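Local coordinates for Lin2634 protein (Listeria innocua, PDB 3MZO) that hydrolyses phosphate esters as a calcium-binding HD-domain phosphohydrolase of the YfbR-like 5'-deoxynucleotidase family, probably acting on nucleotide-like substrates, at the interface of chains A and B. Numbering follows the deposited sequence. Chains: chain A/B, Lin2634 protein.

Contact 1: the interface of chains A and B. Residues chain A 11, 14, 35, 66, 70; chain B 36-37.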
# COMPACT_ATOMS: atom_id res chain seq x y z
N LEU A 11 0.63 -12.67 15.75
CA LEU A 11 -0.51 -11.79 15.65
C LEU A 11 -0.37 -10.75 14.54
O LEU A 11 -1.33 -10.45 13.84
CB LEU A 11 -0.82 -11.11 17.01
CG LEU A 11 -1.21 -12.10 18.13
CD1 LEU A 11 -1.25 -11.34 19.51
CD2 LEU A 11 -2.50 -12.88 17.91
N LEU A 14 -1.11 -11.75 10.80
CA LEU A 14 -2.48 -11.69 10.36
C LEU A 14 -2.84 -10.36 9.75
O LEU A 14 -3.90 -10.25 9.15
CB LEU A 14 -3.46 -12.04 11.49
CG LEU A 14 -3.51 -13.55 11.74
CD1 LEU A 14 -4.01 -13.84 13.09
CD2 LEU A 14 -4.35 -14.28 10.68
N SER A 35 -11.18 -9.63 12.17
CA SER A 35 -11.35 -10.17 13.51
C SER A 35 -11.75 -9.08 14.50
O SER A 35 -12.66 -9.30 15.29
CB SER A 35 -10.13 -10.91 14.00
OG SER A 35 -9.83 -11.97 13.08
N LEU A 66 -13.14 -13.32 18.59
CA LEU A 66 -11.76 -12.88 18.42
C LEU A 66 -10.85 -13.87 17.70
O LEU A 66 -9.98 -13.49 16.90
CB LEU A 66 -11.16 -12.54 19.79
CG LEU A 66 -9.78 -11.91 19.78
CD1 LEU A 66 -9.91 -10.47 19.29
CD2 LEU A 66 -9.15 -11.96 21.14
N TYR A 70 -7.98 -16.98 13.23
CA TYR A 70 -6.57 -17.08 13.52
C TYR A 70 -5.88 -18.14 12.62
O TYR A 70 -4.77 -17.93 12.13
CB TYR A 70 -6.36 -17.40 15.02
CG TYR A 70 -4.89 -17.54 15.35
CD1 TYR A 70 -4.07 -16.41 15.48
CD2 TYR A 70 -4.30 -18.78 15.49
CE1 TYR A 70 -2.71 -16.53 15.76
CE2 TYR A 70 -2.92 -18.90 15.76
CZ TYR A 70 -2.14 -17.77 15.89
OH TYR A 70 -0.78 -17.89 16.11
N TYR B 36 -7.00 -5.57 17.76
CA TYR B 36 -7.06 -7.03 17.68
C TYR B 36 -5.92 -7.63 18.50
O TYR B 36 -6.11 -8.57 19.28
CB TYR B 36 -6.98 -7.49 16.21
CG TYR B 36 -6.63 -8.97 16.08
CD1 TYR B 36 -7.57 -9.95 16.38
CD2 TYR B 36 -5.34 -9.35 15.74
CE1 TYR B 36 -7.22 -11.32 16.32
CE2 TYR B 36 -5.01 -10.66 15.64
CZ TYR B 36 -5.93 -11.65 15.93
OH TYR B 36 -5.50 -12.96 15.84
N LYS B 37 -4.72 -7.09 18.32
CA LYS B 37 -3.54 -7.65 18.99
C LYS B 37 -3.59 -7.42 20.50
O LYS B 37 -3.32 -8.32 21.27
CB LYS B 37 -2.26 -7.10 18.38
CG LYS B 37 -2.03 -7.57 16.92
CD LYS B 37 -0.69 -7.05 16.33
CE LYS B 37 -0.69 -5.54 16.19
NZ LYS B 37 0.58 -5.08 15.52

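Contact 2: the interface of chains A and B. Residues chain A 144, 147, 186, 189-190, 193; chain B 5, 8-9.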
# COMPACT_ATOMS: atom_id res chain seq x y z
N TYR A 144 -21.13 -6.07 5.28
CA TYR A 144 -20.57 -4.72 5.26
C TYR A 144 -19.41 -4.59 4.31
O TYR A 144 -19.32 -3.59 3.60
CB TYR A 144 -20.17 -4.26 6.68
CG TYR A 144 -21.35 -3.61 7.33
CD1 TYR A 144 -22.37 -4.39 7.91
CD2 TYR A 144 -21.49 -2.24 7.33
CE1 TYR A 144 -23.48 -3.81 8.50
CE2 TYR A 144 -22.63 -1.63 7.88
CZ TYR A 144 -23.61 -2.42 8.48
OH TYR A 144 -24.73 -1.87 9.02
N PHE A 147 -21.09 -4.68 0.81
CA PHE A 147 -21.87 -3.49 0.65
C PHE A 147 -20.99 -2.26 0.41
O PHE A 147 -21.32 -1.41 -0.43
CB PHE A 147 -22.71 -3.28 1.90
CG PHE A 147 -23.52 -2.07 1.86
CD1 PHE A 147 -24.73 -2.04 1.14
CD2 PHE A 147 -23.09 -0.93 2.50
CE1 PHE A 147 -25.51 -0.86 1.10
CE2 PHE A 147 -23.86 0.24 2.46
CZ PHE A 147 -25.06 0.27 1.75
N ILE A 186 -31.11 -1.83 11.41
CA ILE A 186 -29.79 -1.68 10.79
C ILE A 186 -29.90 -1.79 9.27
O ILE A 186 -29.51 -0.87 8.57
CB ILE A 186 -28.82 -2.71 11.36
CG1 ILE A 186 -28.69 -2.50 12.88
CG2 ILE A 186 -27.41 -2.56 10.71
CD1 ILE A 186 -27.69 -3.52 13.62
N ASP A 189 -31.26 1.13 7.30
CA ASP A 189 -30.32 2.25 7.20
C ASP A 189 -29.35 2.00 6.06
O ASP A 189 -29.03 2.92 5.31
CB ASP A 189 -29.55 2.49 8.49
CG ASP A 189 -30.39 3.20 9.56
OD1 ASP A 189 -31.51 3.56 9.24
OD2 ASP A 189 -29.97 3.34 10.72
N MSE A 190 -28.89 0.76 5.95
CA MSE A 190 -28.04 0.35 4.84
C MSE A 190 -28.71 0.64 3.49
O MSE A 190 -28.11 1.26 2.62
CB MSE A 190 -27.71 -1.15 4.89
CG MSE A 190 -27.01 -1.62 6.16
SE MSE A 190 -26.48 -3.50 6.02
CE MSE A 190 -25.77 -3.32 4.22
N GLU A 193 -29.09 4.24 2.15
CA GLU A 193 -27.92 5.01 1.72
C GLU A 193 -28.11 5.54 0.31
O GLU A 193 -28.75 4.88 -0.49
CB GLU A 193 -26.68 4.14 1.78
CG GLU A 193 -26.27 3.77 3.20
CD GLU A 193 -25.42 4.81 3.86
OE1 GLU A 193 -25.16 5.84 3.25
OE2 GLU A 193 -25.00 4.59 5.01
N HIS B 5 -25.98 1.18 12.36
CA HIS B 5 -25.41 1.03 11.02
C HIS B 5 -24.18 1.95 10.87
O HIS B 5 -23.14 1.53 10.39
CB HIS B 5 -26.49 1.30 9.94
CG HIS B 5 -25.92 1.60 8.60
ND1 HIS B 5 -25.27 0.64 7.85
CD2 HIS B 5 -25.87 2.75 7.89
CE1 HIS B 5 -24.84 1.20 6.73
NE2 HIS B 5 -25.19 2.48 6.73
N PHE B 8 -21.30 0.47 12.85
CA PHE B 8 -20.72 -0.64 12.12
C PHE B 8 -19.82 -0.16 10.93
O PHE B 8 -18.73 -0.72 10.73
CB PHE B 8 -21.77 -1.59 11.60
CG PHE B 8 -22.39 -2.50 12.67
CD1 PHE B 8 -21.91 -2.56 13.99
CD2 PHE B 8 -23.44 -3.33 12.31
CE1 PHE B 8 -22.48 -3.45 14.91
CE2 PHE B 8 -23.99 -4.22 13.22
CZ PHE B 8 -23.53 -4.25 14.53
N GLN B 9 -20.27 0.83 10.16
CA GLN B 9 -19.44 1.38 9.06
C GLN B 9 -18.13 1.94 9.59
O GLN B 9 -17.06 1.73 9.01
CB GLN B 9 -20.16 2.49 8.31
CG GLN B 9 -21.27 2.01 7.44
CD GLN B 9 -21.87 3.15 6.65
OE1 GLN B 9 -22.30 4.20 7.19
NE2 GLN B 9 -21.92 2.95 5.35
O HOH W 1 -28.82 1.46 12.16
O HOH W 2 -24.07 6.53 6.19

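Contact 3: the interface of chains A and B. Residues chain A 47, 50, 58; chain B 59, 116.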
# COMPACT_ATOMS: atom_id res chain seq x y z
N ALA A 47 -25.04 -7.33 23.77
CA ALA A 47 -25.82 -6.33 24.51
C ALA A 47 -27.30 -6.40 24.18
O ALA A 47 -28.15 -6.24 25.08
CB ALA A 47 -25.30 -4.90 24.24
N GLU A 50 -28.82 -9.45 25.95
CA GLU A 50 -29.01 -9.20 27.38
C GLU A 50 -30.20 -8.28 27.61
O GLU A 50 -30.96 -8.52 28.54
CB GLU A 50 -27.77 -8.63 28.06
CG GLU A 50 -26.75 -9.69 28.33
CD GLU A 50 -25.78 -9.32 29.44
OE1 GLU A 50 -25.52 -8.11 29.66
OE2 GLU A 50 -25.27 -10.26 30.08
N TRP A 58 -20.07 -14.19 28.43
CA TRP A 58 -19.25 -13.19 27.76
C TRP A 58 -17.87 -13.67 27.34
O TRP A 58 -17.37 -13.33 26.25
CB TRP A 58 -19.20 -11.92 28.60
CG TRP A 58 -20.49 -11.17 28.50
CD1 TRP A 58 -21.55 -11.22 29.39
CD2 TRP A 58 -20.90 -10.29 27.44
NE1 TRP A 58 -22.56 -10.41 28.94
CE2 TRP A 58 -22.20 -9.82 27.77
CE3 TRP A 58 -20.30 -9.85 26.25
CZ2 TRP A 58 -22.91 -8.91 26.95
CZ3 TRP A 58 -21.00 -8.96 25.44
CH2 TRP A 58 -22.30 -8.50 25.80
N ARG B 59 -15.86 -10.20 30.75
CA ARG B 59 -16.47 -9.14 30.00
C ARG B 59 -15.67 -7.84 30.12
O ARG B 59 -15.42 -7.14 29.12
CB ARG B 59 -17.91 -8.90 30.42
CG ARG B 59 -18.62 -7.96 29.47
CD ARG B 59 -20.08 -7.75 29.89
NE ARG B 59 -20.81 -6.95 28.90
CZ ARG B 59 -22.09 -6.60 29.01
NH1 ARG B 59 -22.79 -7.00 30.06
NH2 ARG B 59 -22.69 -5.89 28.05
N ILE B 116 -24.59 1.78 27.10
CA ILE B 116 -23.57 0.73 26.90
C ILE B 116 -22.33 1.27 26.16
O ILE B 116 -21.21 0.97 26.58
CB ILE B 116 -24.13 -0.60 26.27
CG1 ILE B 116 -23.04 -1.69 26.33
CG2 ILE B 116 -24.64 -0.39 24.87
CD1 ILE B 116 -22.40 -1.96 27.77

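Contact 1: the interface of chains A and B
With CG anti to the backbone N (chi1 163°), the ring of B:Tyr36 leaves helix 31-51 of chain B and enters a pocket of chain A lined by A:Leu11, A:Leu14, A:Ser35, A:Leu66 and A:Tyr70. The example shows how one aromatic knob can fill a largely apolar socket on a partner subunit. CB of A:Ser35 comes from one face side, near the rim, 3.6 Å from CD1 of B:Tyr36. From the other side of the ring the CD1 methyl of A:Leu66 approaches that same carbon at 3.8 Å, and the carbonyl O of A:Leu66 lies in the ring plane, facing CE1. CD2 of A:Leu11 stands out of the plane on the same side as the A:Leu66 methyl, at the rim, 4.0 Å from CE2 of B:Tyr36. Next in sequence, B:Lys37 rests its CG 3.7 Å from CB of A:Leu11, a contact made by the aliphatic part of the chain rather than by the amine. The phenol oxygen meets methyl groups of chain A: CD2 of A:Leu11 is beside it, and the CD1 methyl of A:Leu14, whose side chain crosses at about a right angle, comes 3.3 Å from OH of B:Tyr36. The two-fold brings the equivalent helices 31-51 together, so this helix gives the knob from one chain and A:Ser35 to the socket of the other. At the bottom, the phenol OH of B:Tyr36 lies in the ring plane of A:Tyr70, at its edge, 3.8 Å from CD1.

Contact 2: the interface of chains A and B
The N-terminal helix 4-13 of chain B docks here against helices 129-151 and 177-191 of chain A, a helix-on-helix contact in which a histidine is the central polar link. B:His5 is held by both ring nitrogens. Its ND1 shares a hydrogen bond of 2.8 Å, of unsettled direction, with the phenol OH of A:Tyr144, while NE2 donates to the carboxylate OE2 of A:Glu193 at 2.7 Å. The latter bond is nearly straight, 162° at the hydrogen; OE2 accepts with its anti lone pair and lies in the imidazole plane, while the carboxylate itself is turned 64° from the ring. With partners at two points of its edge, the ring's rotation is fixed; chi1 near 162° swings it away from its own N, towards chain A. The backbone N of A:Met190, a selenomethionine, lies over one imidazole face, and CB of A:Asp189 packs 3.6 Å from CB of B:His5. One turn on, CB of B:Phe8 covers a face of the A:Tyr144 ring towards its rim, 3.7 Å from CZ, while CG of B:Gln9 meets that ring at its edge. Two waters extend the network: one joins A:Asp189 OD2 to the backbone N of B:His5, the other A:Glu193 OE2 to B:Gln9 OE1. The site thus spans two helices of chain A and the loop residue A:Glu193 just beyond helix 177-191, with the first helix of chain B laid across them.

Contact 3: the interface of chains A and B
B:Arg59 lies flat on the indole of A:Trp58, a textbook case of an arginine using its whole length against an aromatic face. The guanidinium and ring planes are only 9° apart. NE sits over the six-membered ring, 3.4 Å from its centroid, in a cation-pi contact, while the CD methylene covers the five-membered ring at 3.5 Å from the centroid. The arginine can span both rings because its chain is extended from CG to NE, a chi1 of -170° starting it off on the side away from its backbone N. Its terminal NH1 passes beyond the indole to A:Glu50, forming a salt bridge to the carboxylate OE1 at 3.0 Å. The corresponding hydrogen bond is weak and bent, and the carboxylate stands almost perpendicular to the guanidinium. What positions this pair is a bond within chain A: NE1 of A:Trp58 donates to OE2 of A:Glu50 at 2.9 Å and 169° at the hydrogen, approaching from above the carboxylate plane. One carboxylate therefore steadies the indole with one oxygen and engages the arginine with the other, and its negative charge would probably favour the stacked cation. Further out, CB of A:Ala47 on helix 31-51 comes within 4.4 Å of CG1 of B:Ile116, a looser apolar flank. Together these residues tie helices 58-67 and 114-121 of chain B to helices 31-51 and 58-67 of chain A, joining apolar and charged contacts in support of the observed two-fold pair.

The three contacts form a broad triangle, with C-alpha centres about 23 Å apart for contacts 1 and 2, 21 Å for contacts 1 and 3, and 22 Å for contacts 2 and 3. Helix 4-13 serves both contact 1, from chain A, and contact 2, from chain B; helices 31-51 and 58-67 serve contacts 1 and 3. The two-fold repeats each contact with the chains exchanged, so the pairing rests on well-separated anchor points of different chemistry. This would be consistent with a stable dimer within the deposited six-chain assembly, although the structure alone does not establish the state in solution.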